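Local coordinates for leucine aminopeptidase (Parabacteroides distasonis, PDB 3TC8), which probably acts as a zinc-dependent exopeptidase of peptidase family M28, with aminopeptidase or glutaminyl-peptide cyclotransferase activity likely, at residues D104-S109 against G162-V167; T78-R83 against F156-Y161; S56-F61 against A134-A139. All coordinates share one frame; numbering follows the deposited sequence.

Interaction 1: D104-S109 against G162-V167; sequences DSRPYS and GTPEFV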
loop_
_atom_site.group_PDB
_atom_site.type_symbol
_atom_site.label_atom_id
_atom_site.label_comp_id
_atom_site.label_asym_id
_atom_site.label_seq_id
_atom_site.Cartn_x
_atom_site.Cartn_y
_atom_site.Cartn_z
ATOM N N ASP A 104 -1.046 -5.885 6.236
ATOM C CA ASP A 104 -1.990 -6.499 7.147
ATOM C C ASP A 104 -3.400 -6.489 6.593
ATOM O O ASP A 104 -3.754 -5.677 5.718
ATOM C CB ASP A 104 -1.961 -5.796 8.504
ATOM C CG ASP A 104 -2.370 -4.331 8.433
ATOM O OD1 ASP A 104 -1.817 -3.595 7.593
ATOM O OD2 ASP A 104 -3.241 -3.936 9.255
ATOM N N SER A 105 -4.211 -7.375 7.168
ATOM C CA SER A 105 -5.649 -7.408 6.914
ATOM C C SER A 105 -6.399 -7.007 8.172
ATOM O O SER A 105 -6.061 -7.391 9.285
ATOM C CB SER A 105 -6.076 -8.879 6.589
ATOM O OG SER A 105 -5.346 -9.425 5.527
ATOM N N ARG A 106 -7.482 -6.269 7.987
ATOM C CA ARG A 106 -8.308 -5.836 9.102
ATOM C C ARG A 106 -8.932 -7.040 9.814
ATOM O O ARG A 106 -9.508 -7.904 9.165
ATOM C CB ARG A 106 -9.375 -4.879 8.583
ATOM C CG ARG A 106 -10.277 -4.264 9.661
ATOM C CD ARG A 106 -10.708 -2.877 9.272
ATOM N NE ARG A 106 -11.624 -2.238 10.218
ATOM C CZ ARG A 106 -11.216 -1.639 11.322
ATOM N NH1 ARG A 106 -9.975 -1.713 11.725
ATOM N NH2 ARG A 106 -12.086 -1.036 12.130
ATOM N N PRO A 107 -8.985 -7.000 11.139
ATOM C CA PRO A 107 -9.594 -8.107 11.905
ATOM C C PRO A 107 -11.121 -8.069 12.001
ATOM O O PRO A 107 -11.705 -8.943 12.617
ATOM C CB PRO A 107 -8.960 -7.972 13.271
ATOM C CG PRO A 107 -8.677 -6.510 13.406
ATOM C CD PRO A 107 -8.184 -6.137 12.037
ATOM N N TYR A 108 -11.695 -7.045 11.422
ATOM C CA TYR A 108 -13.110 -6.758 11.473
ATOM C C TYR A 108 -13.647 -6.517 10.070
ATOM O O TYR A 108 -12.899 -6.178 9.156
ATOM C CB TYR A 108 -13.407 -5.498 12.305
ATOM C CG TYR A 108 -12.681 -5.397 13.610
ATOM C CD1 TYR A 108 -12.769 -6.387 14.575
ATOM C CD2 TYR A 108 -11.840 -4.331 13.866
ATOM C CE1 TYR A 108 -12.087 -6.276 15.767
ATOM C CE2 TYR A 108 -11.114 -4.213 15.063
ATOM C CZ TYR A 108 -11.243 -5.207 15.988
ATOM O OH TYR A 108 -10.566 -5.073 17.177
ATOM N N SER A 109 -14.931 -6.718 9.906
ATOM C CA SER A 109 -15.675 -6.335 8.698
ATOM C C SER A 109 -16.773 -5.362 9.113
ATOM O O SER A 109 -17.955 -5.636 8.997
ATOM C CB SER A 109 -16.222 -7.555 7.986
ATOM O OG SER A 109 -15.181 -8.462 7.682
ATOM N N GLY A 162 -7.469 -0.044 13.248
ATOM C CA GLY A 162 -8.024 1.110 13.931
ATOM C C GLY A 162 -9.403 0.844 14.485
ATOM O O GLY A 162 -10.053 -0.166 14.192
ATOM N N THR A 163 -9.856 1.767 15.321
ATOM C CA THR A 163 -11.125 1.648 16.036
ATOM C C THR A 163 -12.240 1.271 15.072
ATOM O O THR A 163 -12.477 1.988 14.087
ATOM C CB THR A 163 -11.490 2.981 16.705
ATOM O OG1 THR A 163 -10.395 3.381 17.537
ATOM C CG2 THR A 163 -12.778 2.844 17.522
ATOM N N PRO A 164 -13.011 0.208 15.374
ATOM C CA PRO A 164 -14.110 -0.156 14.478
ATOM C C PRO A 164 -15.391 0.624 14.768
ATOM O O PRO A 164 -15.574 1.216 15.843
ATOM C CB PRO A 164 -14.290 -1.641 14.752
ATOM C CG PRO A 164 -13.867 -1.800 16.150
ATOM C CD PRO A 164 -12.753 -0.834 16.374
ATOM N N GLU A 165 -16.307 0.546 13.826
ATOM C CA GLU A 165 -17.557 1.279 13.909
ATOM C C GLU A 165 -18.359 0.951 15.148
ATOM O O GLU A 165 -19.075 1.800 15.644
ATOM C CB GLU A 165 -18.414 1.005 12.681
ATOM C CG GLU A 165 -17.809 1.515 11.383
ATOM C CD GLU A 165 -17.690 3.033 11.350
ATOM O OE1 GLU A 165 -18.721 3.662 11.202
ATOM O OE2 GLU A 165 -16.566 3.568 11.496
ATOM N N PHE A 166 -18.221 -0.276 15.668
ATOM C CA PHE A 166 -19.018 -0.713 16.815
ATOM C C PHE A 166 -18.389 -0.370 18.148
ATOM O O PHE A 166 -18.978 -0.701 19.188
ATOM C CB PHE A 166 -19.312 -2.237 16.682
ATOM C CG PHE A 166 -18.085 -3.100 16.536
ATOM C CD1 PHE A 166 -17.319 -3.458 17.614
ATOM C CD2 PHE A 166 -17.721 -3.598 15.303
ATOM C CE1 PHE A 166 -16.210 -4.260 17.478
ATOM C CE2 PHE A 166 -16.604 -4.411 15.143
ATOM C CZ PHE A 166 -15.834 -4.752 16.230
ATOM N N VAL A 167 -17.241 0.299 18.165
ATOM C CA VAL A 167 -16.626 0.774 19.399
ATOM C C VAL A 167 -16.827 2.270 19.513
ATOM O O VAL A 167 -16.491 3.027 18.620
ATOM C CB VAL A 167 -15.111 0.422 19.413
ATOM C CG1 VAL A 167 -14.320 1.173 20.488
ATOM C CG2 VAL A 167 -14.914 -1.101 19.581
#

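Interaction 2: T78-R83 against F156-Y161; sequences TKLEAR and FDAEDY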
loop_
_atom_site.group_PDB
_atom_site.type_symbol
_atom_site.label_atom_id
_atom_site.label_comp_id
_atom_site.label_asym_id
_atom_site.label_seq_id
_atom_site.Cartn_x
_atom_site.Cartn_y
_atom_site.Cartn_z
ATOM N N THR A 78 -4.572 -4.233 22.705
ATOM C CA THR A 78 -3.917 -5.465 22.222
ATOM C C THR A 78 -2.479 -5.106 21.808
ATOM O O THR A 78 -2.257 -4.138 21.068
ATOM C CB THR A 78 -4.663 -6.068 20.993
ATOM O OG1 THR A 78 -6.029 -6.263 21.347
ATOM C CG2 THR A 78 -4.073 -7.432 20.558
ATOM N N LYS A 79 -1.535 -5.920 22.237
ATOM C CA LYS A 79 -0.173 -5.798 21.833
ATOM C C LYS A 79 -0.034 -6.575 20.520
ATOM O O LYS A 79 -0.258 -7.803 20.465
ATOM C CB LYS A 79 0.717 -6.354 22.931
ATOM C CG LYS A 79 0.628 -5.541 24.254
ATOM C CD LYS A 79 1.098 -4.131 24.106
ATOM C CE LYS A 79 0.860 -3.337 25.380
ATOM N NZ LYS A 79 1.363 -1.945 25.237
ATOM N N LEU A 80 0.356 -5.881 19.476
ATOM C CA LEU A 80 0.510 -6.443 18.133
ATOM C C LEU A 80 1.960 -6.710 17.846
ATOM O O LEU A 80 2.810 -5.813 17.958
ATOM C CB LEU A 80 -0.032 -5.467 17.092
ATOM C CG LEU A 80 -1.468 -5.004 17.277
ATOM C CD1 LEU A 80 -1.861 -4.030 16.148
ATOM C CD2 LEU A 80 -2.445 -6.183 17.398
ATOM N N GLU A 81 2.248 -7.951 17.450
ATOM C CA GLU A 81 3.581 -8.377 17.029
ATOM C C GLU A 81 3.769 -7.951 15.580
ATOM O O GLU A 81 3.489 -8.717 14.642
ATOM C CB GLU A 81 3.665 -9.901 17.182
ATOM C CG GLU A 81 3.410 -10.312 18.619
ATOM C CD GLU A 81 3.442 -11.804 18.871
ATOM O OE1 GLU A 81 2.894 -12.567 18.003
ATOM O OE2 GLU A 81 3.962 -12.175 19.999
ATOM N N ALA A 82 4.126 -6.693 15.379
ATOM C CA ALA A 82 4.165 -6.069 14.059
ATOM C C ALA A 82 5.522 -6.272 13.395
ATOM O O ALA A 82 6.564 -6.417 14.057
ATOM C CB ALA A 82 3.849 -4.592 14.191
ATOM N N ARG A 83 5.493 -6.257 12.069
ATOM C CA ARG A 83 6.681 -6.448 11.265
ATOM C C ARG A 83 6.546 -5.625 9.989
ATOM O O ARG A 83 5.757 -5.944 9.107
ATOM C CB ARG A 83 6.864 -7.931 10.936
ATOM C CG ARG A 83 8.004 -8.186 10.008
ATOM C CD ARG A 83 8.481 -9.594 9.893
ATOM N NE ARG A 83 7.377 -10.549 9.696
ATOM C CZ ARG A 83 7.529 -11.803 9.278
ATOM N NH1 ARG A 83 8.638 -12.181 8.689
ATOM N NH2 ARG A 83 6.523 -12.624 9.382
ATOM N N PHE A 156 4.214 -1.903 5.110
ATOM C CA PHE A 156 3.920 -1.466 6.481
ATOM C C PHE A 156 2.826 -2.341 7.093
ATOM O O PHE A 156 1.852 -2.686 6.464
ATOM C CB PHE A 156 3.487 -0.001 6.485
ATOM C CG PHE A 156 4.608 0.956 6.226
ATOM C CD1 PHE A 156 5.606 1.141 7.141
ATOM C CD2 PHE A 156 4.635 1.741 5.072
ATOM C CE1 PHE A 156 6.612 2.035 6.929
ATOM C CE2 PHE A 156 5.675 2.647 4.879
ATOM C CZ PHE A 156 6.634 2.820 5.817
ATOM N N ASP A 157 3.046 -2.659 8.355
ATOM C CA ASP A 157 2.127 -3.487 9.114
ATOM C C ASP A 157 1.178 -2.675 9.941
ATOM O O ASP A 157 1.322 -1.456 10.123
ATOM C CB ASP A 157 2.937 -4.422 10.048
ATOM C CG ASP A 157 2.220 -5.664 10.499
ATOM O OD1 ASP A 157 1.067 -5.926 10.082
ATOM O OD2 ASP A 157 2.888 -6.446 11.213
ATOM N N ALA A 158 0.130 -3.342 10.384
ATOM C CA ALA A 158 -0.777 -2.812 11.394
ATOM C C ALA A 158 -1.369 -1.470 10.955
ATOM O O ALA A 158 -1.599 -0.588 11.795
ATOM C CB ALA A 158 -0.108 -2.745 12.735
ATOM N N GLU A 159 -1.718 -1.343 9.682
ATOM C CA GLU A 159 -2.371 -0.163 9.198
ATOM C C GLU A 159 -3.865 -0.152 9.491
ATOM O O GLU A 159 -4.437 0.920 9.638
ATOM C CB GLU A 159 -2.131 -0.012 7.689
ATOM C CG GLU A 159 -2.799 1.208 7.044
ATOM C CD GLU A 159 -4.262 1.104 6.693
ATOM O OE1 GLU A 159 -4.718 -0.043 6.466
ATOM O OE2 GLU A 159 -4.941 2.194 6.651
ATOM N N ASP A 160 -4.456 -1.350 9.483
ATOM C CA ASP A 160 -5.920 -1.465 9.356
ATOM C C ASP A 160 -6.555 -2.101 10.613
ATOM O O ASP A 160 -7.583 -2.767 10.500
ATOM C CB ASP A 160 -6.296 -2.235 8.096
ATOM C CG ASP A 160 -7.481 -1.656 7.387
ATOM O OD1 ASP A 160 -7.966 -0.575 7.744
ATOM O OD2 ASP A 160 -7.933 -2.251 6.437
ATOM N N TYR A 161 -5.990 -1.783 11.766
ATOM C CA TYR A 161 -6.443 -2.262 13.083
ATOM C C TYR A 161 -6.991 -1.084 13.906
ATOM O O TYR A 161 -7.025 -1.139 15.130
ATOM C CB TYR A 161 -5.286 -2.993 13.805
ATOM C CG TYR A 161 -5.649 -4.191 14.665
ATOM C CD1 TYR A 161 -6.400 -4.078 15.852
ATOM C CD2 TYR A 161 -5.168 -5.454 14.347
ATOM C CE1 TYR A 161 -6.634 -5.190 16.623
ATOM C CE2 TYR A 161 -5.374 -6.560 15.151
ATOM C CZ TYR A 161 -6.121 -6.398 16.298
ATOM O OH TYR A 161 -6.322 -7.514 17.101
HETATM O O HOH W 1 -7.818 -7.252 19.327
#

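Interaction 3: S56-F61 against A134-A139; sequences SELKRF and ALLEIA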
loop_
_atom_site.group_PDB
_atom_site.type_symbol
_atom_site.label_atom_id
_atom_site.label_comp_id
_atom_site.label_asym_id
_atom_site.label_seq_id
_atom_site.Cartn_x
_atom_site.Cartn_y
_atom_site.Cartn_z
ATOM N N SER A 56 10.949 -13.145 1.742
ATOM C CA SER A 56 11.706 -14.003 0.837
ATOM C C SER A 56 11.558 -13.606 -0.624
ATOM O O SER A 56 12.514 -13.771 -1.393
ATOM C CB SER A 56 11.435 -15.488 1.094
ATOM O OG SER A 56 10.167 -15.838 0.727
ATOM N N GLU A 57 10.400 -13.110 -1.000
ATOM C CA GLU A 57 10.187 -12.714 -2.335
ATOM C C GLU A 57 11.094 -11.452 -2.661
ATOM O O GLU A 57 11.818 -11.412 -3.658
ATOM C CB GLU A 57 8.662 -12.565 -2.530
ATOM C CG GLU A 57 8.303 -12.578 -3.963
ATOM C CD GLU A 57 8.382 -13.979 -4.653
ATOM O OE1 GLU A 57 8.429 -14.003 -5.911
ATOM O OE2 GLU A 57 8.412 -15.042 -3.958
ATOM N N LEU A 58 11.125 -10.466 -1.736
ATOM C CA LEU A 58 11.994 -9.310 -1.955
ATOM C C LEU A 58 13.466 -9.728 -2.012
ATOM O O LEU A 58 14.237 -9.214 -2.811
ATOM C CB LEU A 58 11.766 -8.241 -0.873
ATOM C CG LEU A 58 10.425 -7.531 -0.921
ATOM C CD1 LEU A 58 10.323 -6.671 0.351
ATOM C CD2 LEU A 58 10.227 -6.707 -2.177
ATOM N N LYS A 59 13.868 -10.679 -1.187
ATOM C CA LYS A 59 15.234 -11.098 -1.221
ATOM C C LYS A 59 15.586 -11.760 -2.551
ATOM O O LYS A 59 16.675 -11.561 -3.084
ATOM C CB LYS A 59 15.465 -12.028 -0.044
ATOM C CG LYS A 59 16.916 -12.349 0.163
ATOM C CD LYS A 59 17.204 -12.960 1.515
ATOM C CE LYS A 59 18.655 -13.469 1.722
ATOM N NZ LYS A 59 18.954 -13.778 3.162
ATOM N N ARG A 60 14.653 -12.552 -3.084
ATOM C CA ARG A 60 14.933 -13.227 -4.355
ATOM C C ARG A 60 15.113 -12.225 -5.480
ATOM O O ARG A 60 15.908 -12.467 -6.395
ATOM C CB ARG A 60 13.768 -14.161 -4.688
ATOM C CG ARG A 60 13.602 -14.552 -6.138
ATOM C CD ARG A 60 12.362 -15.442 -6.290
ATOM N NE ARG A 60 12.424 -16.636 -5.408
ATOM C CZ ARG A 60 11.531 -16.955 -4.480
ATOM N NH1 ARG A 60 10.418 -16.269 -4.322
ATOM N NH2 ARG A 60 11.757 -18.000 -3.720
ATOM N N PHE A 61 14.469 -11.081 -5.424
ATOM C CA PHE A 61 14.648 -10.047 -6.430
ATOM C C PHE A 61 15.999 -9.355 -6.333
ATOM O O PHE A 61 16.354 -8.582 -7.207
ATOM C CB PHE A 61 13.553 -8.986 -6.307
ATOM C CG PHE A 61 12.142 -9.495 -6.378
ATOM C CD1 PHE A 61 11.780 -10.674 -7.044
ATOM C CD2 PHE A 61 11.139 -8.819 -5.708
ATOM C CE1 PHE A 61 10.453 -11.085 -7.082
ATOM C CE2 PHE A 61 9.824 -9.223 -5.759
ATOM C CZ PHE A 61 9.487 -10.366 -6.427
ATOM N N ALA A 134 1.106 -5.381 -6.444
ATOM C CA ALA A 134 1.633 -4.467 -7.441
ATOM C C ALA A 134 3.095 -4.148 -7.142
ATOM O O ALA A 134 3.949 -4.138 -8.044
ATOM C CB ALA A 134 0.807 -3.231 -7.575
ATOM N N LEU A 135 3.411 -3.857 -5.879
ATOM C CA LEU A 135 4.784 -3.556 -5.512
ATOM C C LEU A 135 5.709 -4.747 -5.659
ATOM O O LEU A 135 6.880 -4.561 -6.018
ATOM C CB LEU A 135 4.875 -3.005 -4.097
ATOM C CG LEU A 135 4.343 -1.587 -3.907
ATOM C CD1 LEU A 135 4.528 -1.103 -2.479
ATOM C CD2 LEU A 135 4.951 -0.563 -4.877
ATOM N N LEU A 136 5.260 -5.970 -5.403
ATOM C CA LEU A 136 6.070 -7.124 -5.647
ATOM C C LEU A 136 6.423 -7.244 -7.113
ATOM O O LEU A 136 7.569 -7.545 -7.440
ATOM C CB LEU A 136 5.421 -8.431 -5.155
ATOM C CG LEU A 136 5.389 -8.618 -3.630
ATOM C CD1 LEU A 136 4.443 -9.788 -3.313
ATOM C CD2 LEU A 136 6.805 -8.926 -3.080
ATOM N N GLU A 137 5.467 -7.027 -7.998
ATOM C CA GLU A 137 5.761 -7.100 -9.420
ATOM C C GLU A 137 6.693 -5.981 -9.868
ATOM O O GLU A 137 7.619 -6.194 -10.659
ATOM C CB GLU A 137 4.470 -7.134 -10.205
ATOM C CG GLU A 137 4.645 -7.074 -11.711
ATOM C CD GLU A 137 5.516 -8.170 -12.302
ATOM O OE1 GLU A 137 5.731 -9.219 -11.648
ATOM O OE2 GLU A 137 5.947 -8.024 -13.490
ATOM N N ILE A 138 6.510 -4.772 -9.336
ATOM C CA ILE A 138 7.420 -3.654 -9.581
ATOM C C ILE A 138 8.827 -4.011 -9.124
ATOM O O ILE A 138 9.806 -3.838 -9.840
ATOM C CB ILE A 138 6.887 -2.372 -8.927
ATOM C CG1 ILE A 138 5.686 -1.838 -9.701
ATOM C CG2 ILE A 138 7.993 -1.291 -8.788
ATOM C CD1 ILE A 138 4.814 -0.911 -8.935
ATOM N N ALA A 139 8.937 -4.586 -7.915
ATOM C CA ALA A 139 10.208 -4.952 -7.369
ATOM C C ALA A 139 10.874 -6.070 -8.193
ATOM O O ALA A 139 12.097 -6.087 -8.372
ATOM C CB ALA A 139 10.013 -5.393 -5.890
#

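Interaction 1: D104-S109 against G162-V167
Tyr108 presents one face of its ring to Phe166 and Pro164 in the loops beside the zinc site of this M28 peptidase fold, while Pro107 CG covers the opposite face and Arg106 CZ lies at the ring edge, in its plane. Phe166 comes edge-on: the ring centroids are 5.4 Å apart and the planes stand at 84°, a T-shaped pair. Its CZ points at Tyr108 CD1 and lies toward the rim of that ring. Pro164 CG adds a CH-pi contact to the Tyr108 ring, 27° off the ring normal, and itself lies over one face of Phe166.

The second flat group is the Arg106 guanidinium, with Tyr108 CD2 over the centre of one face, 3.6 Å above the plane. At its edge, Gly162 O lies within 2° of the guanidinium plane. Asp110 takes NE in a salt bridge, and NH1 also bonds to the carbonyl of the zinc ligand Asp160; Arg106 thus joins the loop after strand 96-102 to the one after strand 150-156 that holds Asp160. The end-on grip on the single carbonyl oxygen rests on two bonds from the same face of its plane: Arg106 NH1 to Gly162 O, 2.9 Å, and Arg106 NH2 to Gly162 O, 3.0 Å.

Interaction 2: T78-R83 against F156-Y161
Asp157 reaches from the loop after strand 150-156 to the backbone of strand 79-89, and its side chain can be followed outward. Asp157 CB lies 3.3 Å from Arg83 O. With CG anti to the backbone N (chi1 -158°), the carboxylate is carried to the strand, where Asp157 OD2 accepts from Arg83 N at 2.7 Å with an N-H...O angle of 155°. This bond uses the anti lone pair of OD2, the one directed away from OD1. Asp157 OD2 also lies 3.1 Å from Ala82 CA and meets the Ala82 methyl. OD1 turns elsewhere: it is hydrogen-bonded to His47 NE2 and accepts a weak bond from Ala158 N of its own loop. Both carboxylate oxygens are thus engaged in a buried setting.

Toward the N-terminal end of the strand the contact becomes apolar. Leu80 straddles two partners: Leu80 CD1 touches Ala158 CB at 4.0 Å, while CD2 sits over one face of the Tyr161 ring, 24° off the normal, as a CH-pi contact displaced toward the CE2–CZ rim. At the tip of the tyrosine, a water in the plane of the ring lies with its oxygen 2.7 Å from Tyr161 OH; this water donates to Thr78 OG1, which also bonds to Asp76.

The loop also carries Asp160, which binds zinc with Asp127 and His281. Strand 64-73 pairs with strand 79-89, placing Leu72 beside Ala82, while Leu177 at the start of helix 177-184 packs against both Leu80 and Ala158.

Interaction 3: S56-F61 against A134-A139
Phe61 of segment 56-61 and Ala139 of helix 125-144 have the closest CA atoms in a helix-helix contact on one side of the central mixed sheet of this alpha/beta peptidase fold. The short helical segments run nearly alongside each other, with 20° between their N-to-C directions and axes 10.1 Å apart at closest approach. That spacing is bridged by side chains that differ in how they are turned.

Phe61 carries CG anti to its carbonyl carbon, beside the backbone N (chi1 -56°), which brings the CD2–CE2 side of the ring to the other helix. Ala139 CB lies 3.6 Å from Phe61 CD2, approaching the ring obliquely. One ring face looks back on its own segment: Glu57 O lies over the centre of the Phe61 ring, 3.2 Å above the plane.

Leu136 directs CD2 toward helix 45-60. It crosses Glu57 and Leu58 at about a right angle, with Glu57 CG, in the conformer described, 4.0 Å from Leu136 CD2 and Leu58 CD2 also touching that methyl. Leu58 CD2 reaches on to Ala139 CB, 3.9 Å away, so both of its partners are met by one branch.

On the sheet side, Phe155 of strand 150-156 touches Leu58 and Leu136; Tyr30 of helix 24-36 packs on Phe61 and Leu136, and its hydroxyl bonds to Glu57 OE1 of the same conformer. On the CD2–CE2 side of the phenyl ring, Phe61 CE2 lies 3.3 Å from the backbone oxygen Leu136 O.

How the interactions relate
Interactions 1 and 2 adjoin, their centres about 12 Å apart, and their second segments follow directly in the loop after strand 150-156. Asp104 OD2 lies 2.9 Å from Asp160 N, a probable hydrogen bond that joins the loop after strand 96-102 to this zinc-binding loop. The centre of interaction 3 is about 28 Å from that of interaction 1 and about 21 Å from that of interaction 2. The first segments run 56-61, 78-83, 104-109, the second 134-139, 156-161, 162-167, so all three contacts cross along the chain. Interactions 1 and 2 thus border the zinc site, whereas interaction 3 joins two helices away from it, over strand 150-156, whose Phe155 they touch.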